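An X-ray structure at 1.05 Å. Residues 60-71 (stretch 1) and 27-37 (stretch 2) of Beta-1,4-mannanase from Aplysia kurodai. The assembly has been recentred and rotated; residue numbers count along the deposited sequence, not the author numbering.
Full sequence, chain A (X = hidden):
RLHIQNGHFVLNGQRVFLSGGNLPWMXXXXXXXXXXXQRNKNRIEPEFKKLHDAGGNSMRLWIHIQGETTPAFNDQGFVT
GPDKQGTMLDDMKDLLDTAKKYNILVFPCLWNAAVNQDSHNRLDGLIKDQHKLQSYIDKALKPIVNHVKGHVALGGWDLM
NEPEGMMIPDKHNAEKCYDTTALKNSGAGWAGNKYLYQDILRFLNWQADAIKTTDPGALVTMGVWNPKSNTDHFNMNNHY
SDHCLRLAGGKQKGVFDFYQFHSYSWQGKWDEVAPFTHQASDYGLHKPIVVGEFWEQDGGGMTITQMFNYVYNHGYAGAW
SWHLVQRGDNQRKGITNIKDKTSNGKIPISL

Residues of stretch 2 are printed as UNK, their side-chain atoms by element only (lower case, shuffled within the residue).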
ATOM      1  N   ARG A  60      -0.637  -0.510   8.132  1.00  4.56           N
ATOM      2  CA  ARG A  60      -1.202  -0.042   6.871  1.00  4.62           C
ATOM      3  C   ARG A  60      -2.688   0.203   7.119  1.00  4.91           C
ATOM      4  O   ARG A  60      -3.357  -0.611   7.755  1.00  5.14           O
ATOM      5  CB  ARG A  60      -1.003  -1.095   5.783  1.00  4.70           C
ATOM      6  CG  ARG A  60      -1.614  -0.734   4.422  1.00  5.23           C
ATOM      7  CD  ARG A  60      -1.094  -1.682   3.375  1.00  4.67           C
ATOM      8  NE  ARG A  60      -1.560  -1.493   2.003  1.00  4.70           N
ATOM      9  CZ  ARG A  60      -2.412  -2.292   1.363  1.00  4.52           C
ATOM     10  NH1 ARG A  60      -3.047  -3.275   1.995  1.00  4.50           N
ATOM     11  NH2 ARG A  60      -2.644  -2.086   0.072  1.00  5.00           N
ATOM     12  N   LEU A  61      -3.207   1.330   6.643  1.00  5.01           N
ATOM     13  CA  LEU A  61      -4.633   1.626   6.783  1.00  5.44           C
ATOM     14  C   LEU A  61      -5.072   2.475   5.602  1.00  4.69           C
ATOM     15  O   LEU A  61      -4.264   3.170   4.979  1.00  5.33           O
ATOM     16  CB  LEU A  61      -4.965   2.297   8.120  1.00  6.05           C
ATOM     17  CG  LEU A  61      -4.689   3.793   8.299  1.00  6.78           C
ATOM     18  CD1 LEU A  61      -5.251   4.255   9.631  1.00  7.40           C
ATOM     19  CD2 LEU A  61      -3.207   4.108   8.227  1.00  7.58           C
ATOM     20  N   TRP A  62      -6.352   2.379   5.274  1.00  4.58           N
ATOM     21  CA  TRP A  62      -6.845   2.890   4.008  1.00  4.59           C
ATOM     22  C   TRP A  62      -7.576   4.209   4.194  1.00  4.74           C
ATOM     23  O   TRP A  62      -8.338   4.381   5.149  1.00  5.38           O
ATOM     24  CB  TRP A  62      -7.763   1.875   3.347  1.00  5.38           C
ATOM     25  CG  TRP A  62      -7.138   0.551   2.981  1.00  5.33           C
ATOM     26  CD1 TRP A  62      -5.937   0.027   3.378  1.00  5.57           C
ATOM     27  CD2 TRP A  62      -7.744  -0.429   2.154  1.00  5.45           C
ATOM     28  NE1 TRP A  62      -5.754  -1.220   2.814  1.00  5.73           N
ATOM     29  CE2 TRP A  62      -6.861  -1.522   2.061  1.00  5.80           C
ATOM     30  CE3 TRP A  62      -8.952  -0.478   1.455  1.00  5.81           C
ATOM     31  CZ2 TRP A  62      -7.166  -2.665   1.311  1.00  6.39           C
ATOM     32  CZ3 TRP A  62      -9.252  -1.593   0.719  1.00  6.47           C
ATOM     33  CH2 TRP A  62      -8.368  -2.682   0.655  1.00  6.12           C
ATOM     34  N   ILE A  63      -7.347   5.128   3.257  1.00  4.62           N
ATOM     35  CA  ILE A  63      -7.791   6.510   3.385  1.00  4.85           C
ATOM     36  C   ILE A  63      -8.972   6.826   2.462  1.00  5.00           C
ATOM     37  O   ILE A  63     -10.118   6.723   2.892  1.00  5.57           O
ATOM     38  CB  ILE A  63      -6.617   7.509   3.169  1.00  5.22           C
ATOM     39  CG1 ILE A  63      -5.376   7.088   3.987  1.00  5.69           C
ATOM     40  CG2 ILE A  63      -7.061   8.922   3.502  1.00  5.89           C
ATOM     41  CD1 ILE A  63      -5.594   6.984   5.479  1.00  6.30           C
ATOM     42  N   HIS A  64      -8.722   7.203   1.205  1.00  5.06           N
ATOM     43  CA  HIS A  64      -9.823   7.611   0.322  1.00  5.27           C
ATOM     44  C   HIS A  64     -10.663   6.422  -0.144  1.00  5.11           C
ATOM     45  O   HIS A  64     -11.890   6.521  -0.272  1.00  5.56           O
ATOM     46  CB  HIS A  64      -9.335   8.330  -0.941  1.00  5.88           C
ATOM     47  CG  HIS A  64      -8.372   9.461  -0.718  1.00  5.82           C
ATOM     48  ND1 HIS A  64      -8.557  10.458   0.218  1.00  5.68           N
ATOM     49  CD2 HIS A  64      -7.247   9.789  -1.396  1.00  6.16           C
ATOM     50  CE1 HIS A  64      -7.564  11.329   0.130  1.00  6.45           C
ATOM     51  NE2 HIS A  64      -6.761  10.950  -0.847  1.00  6.69           N
ATOM     52  N   ILE A  65      -9.976   5.323  -0.459  1.00  5.02           N
ATOM     53  CA  ILE A  65     -10.570   4.086  -0.961  1.00  5.42           C
ATOM     54  C   ILE A  65     -11.107   4.312  -2.377  1.00  5.81           C
ATOM     55  O   ILE A  65     -10.328   4.251  -3.331  1.00  5.87           O
ATOM     56  CB  ILE A  65     -11.543   3.441   0.051  1.00  5.41           C
ATOM     57  CG1 ILE A  65     -10.825   3.339   1.408  1.00  6.04           C
ATOM     58  CG2 ILE A  65     -11.969   2.074  -0.421  1.00  6.06           C
ATOM     59  CD1 ILE A  65     -11.491   2.444   2.418  1.00  6.51           C
ATOM     60  N   GLN A  66     -12.395   4.607  -2.536  1.00  5.23           N
ATOM     61  CA  GLN A  66     -12.893   4.983  -3.858  1.00  5.92           C
ATOM     62  C   GLN A  66     -13.578   6.349  -3.854  1.00  6.34           C
ATOM     63  O   GLN A  66     -14.410   6.646  -4.705  1.00  7.95           O
ATOM     64  CB  GLN A  66     -13.772   3.880  -4.457  1.00  6.17           C
ATOM     65  CG  GLN A  66     -12.969   2.597  -4.621  1.00  6.45           C
ATOM     66  CD  GLN A  66     -13.667   1.506  -5.403  1.00  5.83           C
ATOM     67  OE1 GLN A  66     -14.866   1.256  -5.230  1.00  7.63           O
ATOM     68  NE2 GLN A  66     -12.904   0.815  -6.256  1.00  6.56           N
ATOM     69  N   GLY A  67     -13.186   7.199  -2.914  1.00  6.64           N
ATOM     70  CA  GLY A  67     -13.674   8.564  -2.877  1.00  7.01           C
ATOM     71  C   GLY A  67     -15.024   8.737  -2.214  1.00  7.32           C
ATOM     72  O   GLY A  67     -15.720   9.713  -2.483  1.00  7.90           O
ATOM     73  N   GLU A  68     -15.382   7.800  -1.340  1.00  6.98           N
ATOM     74  CA  GLU A  68     -16.658   7.857  -0.630  1.00  7.61           C
ATOM     75  C   GLU A  68     -16.832   9.154   0.163  1.00  7.83           C
ATOM     76  O   GLU A  68     -17.914   9.754   0.155  1.00  8.91           O
ATOM     77  CB  GLU A  68     -16.797   6.654   0.299  1.00  7.48           C
ATOM     78  CG  GLU A  68     -17.078   5.322  -0.388  1.00  7.77           C
ATOM     79  CD  GLU A  68     -15.869   4.620  -1.000  1.00  6.90           C
ATOM     80  OE1 GLU A  68     -16.096   3.511  -1.528  1.00  8.77           O
ATOM     81  OE2 GLU A  68     -14.725   5.142  -0.968  1.00  6.37           O
ATOM     82  N   THR A  69     -15.772   9.578   0.855  1.00  7.32           N
ATOM     83  CA  THR A  69     -15.829  10.811   1.642  1.00  7.48           C
ATOM     84  C   THR A  69     -14.646  11.755   1.449  1.00  7.82           C
ATOM     85  O   THR A  69     -14.803  12.956   1.592  1.00  8.73           O
ATOM     86  CB  THR A  69     -16.036  10.559   3.148  1.00  7.76           C
ATOM     87  OG1 THR A  69     -14.927   9.826   3.676  1.00  7.75           O
ATOM     88  CG2 THR A  69     -17.319   9.802   3.399  1.00  9.12           C
ATOM     89  N   THR A  70     -13.465  11.222   1.149  1.00  7.17           N
ATOM     90  CA  THR A  70     -12.346  12.071   0.747  1.00  6.83           C
ATOM     91  C   THR A  70     -11.717  11.498  -0.514  1.00  6.28           C
ATOM     92  O   THR A  70     -11.840  10.311  -0.778  1.00  6.53           O
ATOM     93  CB  THR A  70     -11.256  12.230   1.834  1.00  6.79           C
ATOM     94  OG1 THR A  70     -10.623  10.967   2.079  1.00  6.73           O
ATOM     95  CG2 THR A  70     -11.813  12.827   3.123  1.00  8.09           C
ATOM     96  N   PRO A  71     -11.070  12.342  -1.324  1.00  6.34           N
ATOM     97  CA  PRO A  71     -11.097  13.806  -1.255  1.00  6.72           C
ATOM     98  C   PRO A  71     -12.496  14.312  -1.618  1.00  7.17           C
ATOM     99  O   PRO A  71     -13.381  13.507  -1.915  1.00  7.72           O
ATOM    100  CB  PRO A  71     -10.090  14.208  -2.330  1.00  7.42           C
ATOM    101  CG  PRO A  71     -10.241  13.134  -3.358  1.00  6.88           C
ATOM    102  CD  PRO A  71     -10.423  11.868  -2.560  1.00  6.65           C
ATOM    103  N   UNK A  27     -14.184   2.580  10.134  1.00  6.99           N
ATOM    104  CA  UNK A  27     -15.374   2.715   9.300  1.00  7.60           C
ATOM    105  C   UNK A  27     -14.893   2.853   7.860  1.00  7.71           C
ATOM    106  O   UNK A  27     -14.322   3.880   7.491  1.00  7.75           O
ATOM    107  o   UNK A  27     -16.602   3.821  11.063  1.00  9.79           O
ATOM    108  c   UNK A  27     -16.175   3.945   9.718  1.00  8.68           C
ATOM    109  N   UNK A  28     -15.098   1.809   7.063  1.00  8.16           N
ATOM    110  CA  UNK A  28     -14.590   1.739   5.689  1.00  7.16           C
ATOM    111  C   UNK A  28     -14.857   3.020   4.907  1.00  7.06           C
ATOM    112  O   UNK A  28     -16.010   3.389   4.697  1.00  8.20           O
ATOM    113  c   UNK A  28     -13.781  -0.526   3.210  1.00  7.84           C
ATOM    114  c   UNK A  28     -14.178  -0.228   0.864  1.00  7.56           C
ATOM    115  o   UNK A  28     -13.833  -0.501  -0.449  1.00  8.28           O
ATOM    116  c   UNK A  28     -15.252   0.596   1.163  1.00  7.67           C
ATOM    117  c   UNK A  28     -13.436  -0.782   1.889  1.00  8.34           C
ATOM    118  c   UNK A  28     -15.584   0.849   2.494  1.00  7.43           C
ATOM    119  c   UNK A  28     -14.844   0.309   3.535  1.00  7.85           C
ATOM    120  c   UNK A  28     -15.235   0.550   4.980  1.00  8.14           C
ATOM    121  N   UNK A  29     -13.776   3.687   4.498  1.00  6.54           N
ATOM    122  CA  UNK A  29     -13.812   4.906   3.676  1.00  6.77           C
ATOM    123  C   UNK A  29     -14.397   6.116   4.386  1.00  7.41           C
ATOM    124  O   UNK A  29     -14.621   7.149   3.756  1.00  7.90           O
ATOM    125  c   UNK A  29     -14.539   4.665   2.350  1.00  8.04           C
ATOM    126  N   UNK A  30     -14.634   5.969   5.689  1.00  7.82           N
ATOM    127  CA  UNK A  30     -15.292   6.968   6.526  1.00  8.50           C
ATOM    128  C   UNK A  30     -14.478   7.254   7.782  1.00  8.01           C
ATOM    129  O   UNK A  30     -15.045   7.535   8.838  1.00  9.14           O
ATOM    130  c   UNK A  30     -19.662   8.282   5.562  1.00 12.80           C
ATOM    131  c   UNK A  30     -18.680   7.859   6.408  1.00 12.36           C
ATOM    132  c   UNK A  30     -17.759   6.896   6.017  1.00 10.39           C
ATOM    133  o   UNK A  30     -20.745   8.187   3.468  1.00 13.31           O
ATOM    134  c   UNK A  30     -19.751   7.739   4.301  1.00 11.53           C
ATOM    135  c   UNK A  30     -16.677   6.460   6.944  1.00  9.48           C
ATOM    136  c   UNK A  30     -18.847   6.779   3.885  1.00 11.24           C
ATOM    137  c   UNK A  30     -17.859   6.362   4.749  1.00 10.60           C
ATOM    138  N   UNK A  31     -13.155   7.181   7.672  1.00  7.34           N
ATOM    139  CA  UNK A  31     -12.275   7.328   8.826  1.00  7.45           C
ATOM    140  C   UNK A  31     -11.588   8.689   8.913  1.00  7.96           C
ATOM    141  O   UNK A  31     -11.146   9.082   9.984  1.00  9.41           O
ATOM    142  c   UNK A  31     -11.682   4.879   9.218  1.00  6.34           C
ATOM    143  c   UNK A  31     -11.184   6.253   8.809  1.00  7.14           C
ATOM    144  o   UNK A  31     -11.167   3.882   8.652  1.00  6.58           O
ATOM    145  o   UNK A  31     -12.533   4.789  10.131  1.00  7.31           O
ATOM    146  N   UNK A  32     -11.473   9.378   7.776  1.00  7.86           N
ATOM    147  CA  UNK A  32     -10.688  10.605   7.674  1.00  8.13           C
ATOM    148  C   UNK A  32     -11.452  11.699   6.967  1.00  7.75           C
ATOM    149  O   UNK A  32     -12.182  11.435   6.020  1.00  8.71           O
ATOM    150  c   UNK A  32      -7.732   7.216   8.331  1.00  8.70           C
ATOM    151  c   UNK A  32      -9.359  10.326   6.969  1.00  8.29           C
ATOM    152  c   UNK A  32      -8.481   9.424   7.759  1.00  7.97           C
ATOM    153  c   UNK A  32      -6.955   9.102   9.578  1.00 10.61           C
ATOM    154  c   UNK A  32      -6.955   7.743   9.342  1.00  9.74           C
ATOM    155  c   UNK A  32      -7.717   9.931   8.796  1.00  9.63           C
ATOM    156  c   UNK A  32      -8.494   8.056   7.544  1.00  7.56           C
ATOM    157  N   UNK A  33     -11.272  12.932   7.428  1.00  8.31           N
ATOM    158  CA  UNK A  33     -11.921  14.070   6.809  1.00  8.93           C
ATOM    159  C   UNK A  33     -13.345  14.229   7.298  1.00  9.15           C
ATOM    160  O   UNK A  33     -13.927  13.298   7.852  1.00  9.43           O
ATOM    161  N   UNK A  34     -13.907  15.417   7.098  1.00  8.78           N
ATOM    162  CA  UNK A  34     -15.282  15.711   7.490  1.00  9.92           C
ATOM    163  C   UNK A  34     -15.616  15.267   8.922  1.00 10.40           C
ATOM    164  O   UNK A  34     -16.714  14.766   9.196  1.00 10.82           O
ATOM    165  c   UNK A  34     -16.173  15.801   5.106  1.00 11.50           C
ATOM    166  o   UNK A  34     -16.824  15.317   4.152  1.00 13.42           O
ATOM    167  o   UNK A  34     -15.463  16.824   4.986  1.00 11.01           O
ATOM    168  c   UNK A  34     -16.270  15.126   6.471  1.00 10.91           C
ATOM    169  N   UNK A  35     -14.658  15.465   9.826  1.00  9.90           N
ATOM    170  CA  UNK A  35     -14.845  15.178  11.239  1.00 10.41           C
ATOM    171  C   UNK A  35     -14.780  13.708  11.618  1.00 10.08           C
ATOM    172  O   UNK A  35     -15.000  13.355  12.774  1.00 10.41           O
ATOM    173  N   UNK A  36     -14.460  12.848  10.659  1.00  9.09           N
ATOM    174  CA  UNK A  36     -14.586  11.411  10.866  1.00  9.35           C
ATOM    175  C   UNK A  36     -13.466  10.801  11.703  1.00  9.15           C
ATOM    176  O   UNK A  36     -13.670   9.792  12.381  1.00  9.83           O
ATOM    177  c   UNK A  36     -16.042  10.612   7.341  1.00 11.82           C
ATOM    178  c   UNK A  36     -15.967  11.096   8.782  1.00 10.93           C
ATOM    179  n   UNK A  36     -14.941  10.708   6.601  1.00 10.79           N
ATOM    180  o   UNK A  36     -17.097  10.176   6.897  1.00 14.28           O
ATOM    181  c   UNK A  36     -14.698  10.697   9.516  1.00 10.13           C
ATOM    182  N   UNK A  37     -12.281  11.398  11.648  1.00  8.15           N
ATOM    183  CA  UNK A  37     -11.159  10.874  12.419  1.00  8.43           C
ATOM    184  C   UNK A  37     -11.397  11.017  13.915  1.00  9.08           C
ATOM    185  O   UNK A  37     -11.229  10.060  14.674  1.00  9.55           O
ATOM    186  c   UNK A  37      -8.754  11.356  13.019  1.00  8.88           C
ATOM    187  c   UNK A  37      -8.031  10.154  13.334  1.00  8.90           C
ATOM    188  n   UNK A  37      -7.299  11.804  14.665  1.00  9.78           N
ATOM    189  c   UNK A  37      -7.124  10.478  14.366  1.00  9.16           C
ATOM    190  c   UNK A  37      -8.274  12.319  13.854  1.00  9.97           C
ATOM    191  c   UNK A  37      -8.055   8.845  12.843  1.00  9.94           C
ATOM    192  c   UNK A  37      -9.839  11.523  12.000  1.00  8.71           C
ATOM    193  c   UNK A  37      -6.252   9.542  14.915  1.00  9.93           C
ATOM    194  c   UNK A  37      -7.183   7.915  13.394  1.00 10.72           C
ATOM    195  c   UNK A  37      -6.298   8.270  14.419  1.00 10.82           C
TER
HETATM  196  O   HOH W   1     -14.870   1.201  -2.207  1.00  8.43           O
HETATM  197  O   HOH W   2     -11.217   4.031   5.784  1.00  6.57           O
HETATM  198  O   HOH W   3     -13.374   8.185   1.389  1.00  6.61           O
HETATM  199  O   HOH W   4      -8.348   3.739   8.018  1.00  7.01           O
HETATM  200  O   HOH W   5     -11.469   7.260   5.333  1.00  9.61           O
HETATM  201  O   HOH W   6     -12.080   9.674   3.976  1.00  9.36           O

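Position 27 carries one carbon and then one oxygen and lies out of reach of stretch 1: a small hydroxyl, Ser27. It opens a type II turn that ends at position 30, whose N bonds back to Ser27 O at 2.8 Å.

Position 28 has one carbon, then a ring of six carbons bearing an oxygen. Its CA-to-CB bond points sideways, yet the ring lies with one face over Ile65 CD1, and its oxygen comes close to Ile65 CG2: Tyr28. Ile65 CD1 sits 3.9 Å from the centroid of the Tyr28 ring, 15° off the normal. Tyr28 OH meets water 1 at 2.7 Å, and the same water donates to Glu68 OE1, also at 2.7 Å.

Position 29 has a lone CB, which points toward stretch 1 and touches Ile65 and Glu68, hence Ala29. Ala29 CB is 3.8 Å from Ile65 CD1 and 3.4 Å from Glu68 OE2. The carboxylate is held by its own stretch, where Gln66 N donates to Glu68 OE2 at 2.9 Å.

Position 30 again shows one carbon and a six-carbon ring with an oxygen, the ring lying over Thr69 CG2: Tyr30. Thr69 CG2 lies 3.4 Å from the centroid of the Tyr30 ring, over its face, so an exposed aromatic covers a threonine methyl.

Position 31 has two carbons, the second carrying two oxygens. With no amide nitrogen in the group, it is Asp31. The carboxylate braces its own loop, with Asp31 OD1 accepting from Ser27 N at 2.8 Å, and reaches stretch 1 by water: waters 2 and 4 each donate both to Asp31 OD2 and to Trp62 O.

Position 32 has one carbon and a ring of six carbons without oxygen, packed against the aliphatic side chains of Ile63 and Leu61, so Phe32. Phe32 CE2 is 3.6 Å from Ile63 CD1 and Phe32 CZ 3.9 Å from Leu61 CD1, the latter at the ring edge.

Position 33 has no side-chain atoms: Gly33. An ideal CB here would fall 2.4 Å from Thr70 CG2, a clash, and the positive phi favours glycine as well.

Position 34 has two carbons, the second with two oxygens, one of them near Thr69 O, giving Asp34; Asp34 OD2 is 4.0 Å from Thr69 O. Position 35, bare and again at positive phi, is Gly35, the N-cap of the helix that follows.

Position 36 has three carbons, the third bearing one oxygen and one nitrogen, and the nitrogen reaches Thr69 OG1, which makes Gln36. Gln36 NE2 donates to Thr69 OG1 at 3.1 Å, nearly linear. Position 37 holds fused rings of eight carbons and one nitrogen beyond its first carbon; Trp37 makes no contact with stretch 1 within 4.5 Å.

The contact turns on Thr69. Thr69 OG1 accepts from Gln36 NE2 and donates to Ala29 O at 2.7 Å, tying Ala29 in the loop to Gln36 at the start of the helix, while its methyl packs on Tyr30. Around this hub, Phe32 and Ala29 supply apolar packing, and water carries backbone polarity across the gaps: water 3 accepts from Thr69 N and donates to Ala29 O, while water 5 accepts from Asp31 N and donates to Ile63 O.

Stretch 2, residues 27-37: SYAYDFGDGQW
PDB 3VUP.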